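Long-range contact in epoxide hydrolase (Aspergillus niger, PDB 3G02), which probably hydrolyses epoxides to diols, here in a variant selected by directed evolution for enantioselectivity: residues 250-264 / 308-320. The protein carries 9 engineered substitutions. Residues are numbered along the deposited sequence; the frame is centred on the assembly and turned at random. Where two conformers were deposited one is given.
Engineered in segment 250-264: Y250 (natural residue Leu). Engineered in segment 308-320: W318 (natural residue Thr), V319 (natural residue Thr). With FMT (formic acid), chain C.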
# COMPACT_ATOMS: atom_id res chain seq x y z
N TYR A 250 -0.53 4.02 -8.82
CA TYR A 250 0.34 2.84 -8.87
C TYR A 250 0.87 2.38 -7.51
O TYR A 250 1.60 1.40 -7.43
CB TYR A 250 1.52 3.12 -9.81
CG TYR A 250 2.09 1.90 -10.50
CD1 TYR A 250 1.31 1.10 -11.31
CD2 TYR A 250 3.44 1.58 -10.34
CE1 TYR A 250 1.85 -0.02 -11.96
CE2 TYR A 250 3.99 0.48 -10.98
CZ TYR A 250 3.19 -0.32 -11.78
OH TYR A 250 3.74 -1.41 -12.42
N ALA A 251 0.50 3.09 -6.44
CA ALA A 251 1.05 2.76 -5.13
C ALA A 251 0.73 1.33 -4.71
O ALA A 251 1.59 0.66 -4.14
CB ALA A 251 0.54 3.73 -4.08
N TYR A 252 -0.48 0.85 -5.02
CA TYR A 252 -0.87 -0.51 -4.66
C TYR A 252 0.12 -1.52 -5.25
O TYR A 252 0.53 -2.47 -4.56
CB TYR A 252 -2.31 -0.82 -5.13
CG TYR A 252 -2.35 -1.09 -6.61
CD1 TYR A 252 -2.22 -0.05 -7.53
CD2 TYR A 252 -2.44 -2.40 -7.09
CE1 TYR A 252 -2.19 -0.30 -8.89
CE2 TYR A 252 -2.41 -2.65 -8.44
CZ TYR A 252 -2.28 -1.60 -9.34
OH TYR A 252 -2.24 -1.84 -10.69
N ALA A 253 0.53 -1.29 -6.50
CA ALA A 253 1.41 -2.19 -7.23
C ALA A 253 2.80 -2.16 -6.63
O ALA A 253 3.46 -3.20 -6.51
CB ALA A 253 1.46 -1.79 -8.71
N MET A 254 3.24 -0.97 -6.24
CA MET A 254 4.54 -0.83 -5.58
C MET A 254 4.58 -1.57 -4.24
O MET A 254 5.60 -2.15 -3.88
CB MET A 254 4.88 0.64 -5.39
CG MET A 254 5.09 1.37 -6.71
SD MET A 254 6.43 0.74 -7.74
CE MET A 254 7.82 0.71 -6.63
N GLU A 255 3.46 -1.57 -3.53
CA GLU A 255 3.36 -2.32 -2.27
C GLU A 255 3.37 -3.82 -2.54
O GLU A 255 4.07 -4.57 -1.86
CB GLU A 255 2.13 -1.88 -1.48
CG GLU A 255 1.96 -2.58 -0.12
CD GLU A 255 3.01 -2.21 0.92
OE1 GLU A 255 3.81 -1.27 0.72
OE2 GLU A 255 3.03 -2.89 1.98
N HIS A 256 2.61 -4.27 -3.54
CA HIS A 256 2.63 -5.69 -3.93
C HIS A 256 4.04 -6.16 -4.31
O HIS A 256 4.43 -7.28 -3.99
CB HIS A 256 1.75 -5.95 -5.16
CG HIS A 256 0.28 -5.72 -4.96
ND1 HIS A 256 -0.63 -5.96 -5.97
CD2 HIS A 256 -0.45 -5.31 -3.89
CE1 HIS A 256 -1.85 -5.68 -5.55
NE2 HIS A 256 -1.77 -5.29 -4.29
N SER A 257 4.77 -5.29 -5.00
CA SER A 257 6.11 -5.61 -5.48
C SER A 257 7.11 -5.69 -4.33
O SER A 257 7.82 -6.69 -4.18
CB SER A 257 6.58 -4.58 -6.49
OG SER A 257 7.94 -4.79 -6.83
N THR A 258 7.15 -4.63 -3.53
CA THR A 258 8.20 -4.46 -2.52
C THR A 258 7.94 -5.16 -1.19
O THR A 258 8.88 -5.60 -0.53
CB THR A 258 8.47 -2.98 -2.24
OG1 THR A 258 7.26 -2.35 -1.77
CG2 THR A 258 8.95 -2.28 -3.50
N ARG A 259 6.67 -5.23 -0.80
CA ARG A 259 6.30 -5.80 0.50
C ARG A 259 5.11 -6.76 0.41
O ARG A 259 4.12 -6.62 1.14
CB ARG A 259 6.03 -4.69 1.52
CG ARG A 259 7.23 -3.82 1.85
CD ARG A 259 8.33 -4.58 2.61
NE ARG A 259 9.36 -3.65 3.06
CZ ARG A 259 10.40 -3.28 2.33
NH1 ARG A 259 10.57 -3.78 1.11
NH2 ARG A 259 11.28 -2.40 2.81
N PRO A 260 5.22 -7.78 -0.47
CA PRO A 260 4.08 -8.69 -0.63
C PRO A 260 3.68 -9.41 0.65
O PRO A 260 2.50 -9.67 0.86
CB PRO A 260 4.58 -9.69 -1.69
CG PRO A 260 6.07 -9.59 -1.65
CD PRO A 260 6.35 -8.16 -1.34
N SER A 261 4.65 -9.75 1.50
CA SER A 261 4.31 -10.43 2.74
C SER A 261 3.46 -9.56 3.68
O SER A 261 2.44 -10.01 4.20
CB SER A 261 5.55 -10.95 3.46
OG SER A 261 5.14 -11.72 4.58
N THR A 262 3.87 -8.31 3.86
CA THR A 262 3.13 -7.38 4.70
C THR A 262 1.71 -7.16 4.18
O THR A 262 0.73 -7.36 4.90
CB THR A 262 3.86 -6.04 4.85
OG1 THR A 262 5.12 -6.28 5.49
CG2 THR A 262 3.06 -5.06 5.69
N ILE A 263 1.59 -6.77 2.91
CA ILE A 263 0.26 -6.47 2.38
C ILE A 263 -0.61 -7.74 2.31
O ILE A 263 -1.81 -7.67 2.54
CB ILE A 263 0.32 -5.66 1.05
CG1 ILE A 263 -1.08 -5.15 0.65
CG2 ILE A 263 0.96 -6.46 -0.08
CD1 ILE A 263 -1.75 -4.22 1.67
N GLY A 264 0.01 -8.89 2.05
CA GLY A 264 -0.70 -10.16 2.09
C GLY A 264 -1.34 -10.41 3.44
O GLY A 264 -2.50 -10.80 3.53
N PHE A 308 -5.34 -13.39 -2.43
CA PHE A 308 -4.52 -12.20 -2.47
C PHE A 308 -3.04 -12.42 -2.09
O PHE A 308 -2.16 -12.03 -2.86
CB PHE A 308 -5.09 -11.02 -1.66
CG PHE A 308 -4.20 -9.83 -1.70
CD1 PHE A 308 -4.29 -8.93 -2.76
CD2 PHE A 308 -3.20 -9.66 -0.75
CE1 PHE A 308 -3.43 -7.84 -2.84
CE2 PHE A 308 -2.33 -8.58 -0.82
CZ PHE A 308 -2.44 -7.67 -1.86
N PRO A 309 -2.77 -13.03 -0.92
CA PRO A 309 -1.35 -13.17 -0.55
C PRO A 309 -0.54 -14.07 -1.48
O PRO A 309 0.69 -13.96 -1.52
CB PRO A 309 -1.42 -13.77 0.86
CG PRO A 309 -2.75 -14.43 0.93
CD PRO A 309 -3.66 -13.54 0.14
N ARG A 310 -1.22 -14.95 -2.22
CA ARG A 310 -0.56 -15.90 -3.12
C ARG A 310 -0.41 -15.36 -4.54
O ARG A 310 0.55 -15.70 -5.24
CB ARG A 310 -1.35 -17.21 -3.16
CG ARG A 310 -1.63 -17.82 -1.79
CD ARG A 310 -2.30 -19.19 -1.90
NE ARG A 310 -3.67 -19.11 -2.42
CZ ARG A 310 -4.09 -19.69 -3.55
NH1 ARG A 310 -3.25 -20.37 -4.33
NH2 ARG A 310 -5.36 -19.57 -3.91
N ALA A 311 -1.36 -14.53 -4.96
CA ALA A 311 -1.43 -14.09 -6.35
C ALA A 311 -0.43 -13.00 -6.69
O ALA A 311 -0.07 -12.81 -7.85
CB ALA A 311 -2.84 -13.61 -6.65
N ILE A 312 0.01 -12.26 -5.68
CA ILE A 312 0.81 -11.06 -5.94
C ILE A 312 2.30 -11.32 -6.17
O ILE A 312 3.06 -10.38 -6.38
CB ILE A 312 0.57 -9.98 -4.86
CG1 ILE A 312 0.94 -10.49 -3.46
CG2 ILE A 312 -0.89 -9.49 -4.92
CD1 ILE A 312 0.96 -9.40 -2.41
N HIS A 313 2.70 -12.59 -6.19
CA HIS A 313 4.11 -12.96 -6.37
C HIS A 313 4.74 -12.35 -7.62
O HIS A 313 5.93 -12.03 -7.63
CB HIS A 313 4.32 -14.48 -6.34
CG HIS A 313 3.67 -15.22 -7.48
ND1 HIS A 313 2.35 -15.61 -7.46
CD2 HIS A 313 4.17 -15.66 -8.66
CE1 HIS A 313 2.06 -16.24 -8.59
NE2 HIS A 313 3.15 -16.29 -9.33
N THR A 314 3.94 -12.19 -8.67
CA THR A 314 4.45 -11.70 -9.94
C THR A 314 4.82 -10.23 -9.93
O THR A 314 5.60 -9.78 -10.77
CB THR A 314 3.43 -11.91 -11.07
OG1 THR A 314 2.17 -11.37 -10.66
CG2 THR A 314 3.28 -13.40 -11.38
N TYR A 315 4.26 -9.46 -8.99
CA TYR A 315 4.47 -8.02 -9.01
C TYR A 315 5.93 -7.59 -8.91
O TYR A 315 6.33 -6.62 -9.54
CB TYR A 315 3.63 -7.33 -7.93
CG TYR A 315 2.21 -7.10 -8.37
CD1 TYR A 315 1.28 -8.14 -8.31
CD2 TYR A 315 1.80 -5.86 -8.85
CE1 TYR A 315 -0.04 -7.94 -8.72
CE2 TYR A 315 0.49 -5.65 -9.26
CZ TYR A 315 -0.42 -6.69 -9.20
OH TYR A 315 -1.72 -6.50 -9.60
N ARG A 316 6.73 -8.31 -8.13
CA ARG A 316 8.14 -7.95 -7.99
C ARG A 316 8.92 -8.09 -9.31
O ARG A 316 9.98 -7.49 -9.46
CB ARG A 316 8.82 -8.72 -6.86
CG ARG A 316 8.70 -10.23 -6.94
CD ARG A 316 9.29 -10.82 -5.69
NE ARG A 316 9.07 -12.26 -5.54
CZ ARG A 316 8.02 -12.80 -4.93
NH1 ARG A 316 7.05 -12.04 -4.44
NH2 ARG A 316 7.94 -14.12 -4.83
N GLU A 317 8.37 -8.86 -10.25
CA GLU A 317 8.92 -8.93 -11.61
C GLU A 317 8.14 -8.06 -12.60
O GLU A 317 8.72 -7.52 -13.55
CB GLU A 317 8.94 -10.37 -12.12
CG GLU A 317 9.89 -11.29 -11.38
CD GLU A 317 10.16 -12.58 -12.12
OE1 GLU A 317 9.43 -12.88 -13.09
OE2 GLU A 317 11.12 -13.29 -11.74
N TRP A 318 6.84 -7.92 -12.39
CA TRP A 318 5.97 -7.23 -13.35
C TRP A 318 6.08 -5.70 -13.30
O TRP A 318 6.01 -5.05 -14.35
CB TRP A 318 4.51 -7.68 -13.16
CG TRP A 318 3.55 -7.22 -14.23
CD1 TRP A 318 3.60 -7.50 -15.58
CD2 TRP A 318 2.38 -6.43 -14.04
NE1 TRP A 318 2.54 -6.92 -16.22
CE2 TRP A 318 1.77 -6.26 -15.31
CE3 TRP A 318 1.78 -5.84 -12.92
CZ2 TRP A 318 0.59 -5.52 -15.48
CZ3 TRP A 318 0.61 -5.10 -13.09
CH2 TRP A 318 0.03 -4.95 -14.37
N VAL A 319 6.24 -5.16 -12.10
CA VAL A 319 6.38 -3.71 -11.90
C VAL A 319 7.59 -3.12 -12.66
O VAL A 319 7.44 -2.12 -13.36
CB VAL A 319 6.34 -3.33 -10.39
CG1 VAL A 319 6.76 -1.89 -10.17
CG2 VAL A 319 4.95 -3.57 -9.82
N PRO A 320 8.79 -3.75 -12.53
CA PRO A 320 9.96 -3.31 -13.32
C PRO A 320 9.73 -3.25 -14.84
O PRO A 320 10.31 -2.38 -15.50
CB PRO A 320 11.02 -4.37 -13.00
CG PRO A 320 10.65 -4.87 -11.66
CD PRO A 320 9.15 -4.89 -11.66
C FMT C . -2.74 -4.99 -12.12
O1 FMT C . -3.14 -4.31 -13.05
O2 FMT C . -2.25 -4.48 -11.10
O HOH W 1 5.57 -9.54 -5.47
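The engineered Y250 lays its OH against V319, 3.6 Å from CG2, where cap helices of this alpha/beta hydrolase fold meet beside the predicted active site. Y252 and Y315 point their hydroxyls at one spot: Y252 OH donates to O2 of a formic acid, probably from the crystallisation liquor (2.7 Å), and Y315 OH, the predicted proton donor, grips the same oxygen at 2.6 Å. An epoxide oxygen might lie there, polarised by both tyrosines, as is thought for epoxide hydrolases. A253 CB lies against Y315 CE2, and M254, its chain bent at chi2 and chi3, brings SD to CG1 of the engineered V319.

H256 then centres an aromatic cluster. Its chi1 of -65°, with CG beside the backbone N, carries the imidazole alongside Y315, ND1 3.2 Å above the centre of that ring, planes at 87°. I312 CG2 covers one imidazole face; NE2 is hydrogen-bonded to W277 NE1. Y315 is a knob among Y252, A253, H256 and S257, whose OG sits 3.4 Å from R316 CA. Water 1, 2.9 Å from H256 O and 2.8 Å from I312 O, accepts from R316 N, bridging the backbones. P260 CB packs on I312 CD1, I263 CG1 meets F308 CZ, and G264 CA rests 3.9 Å from P309 CB.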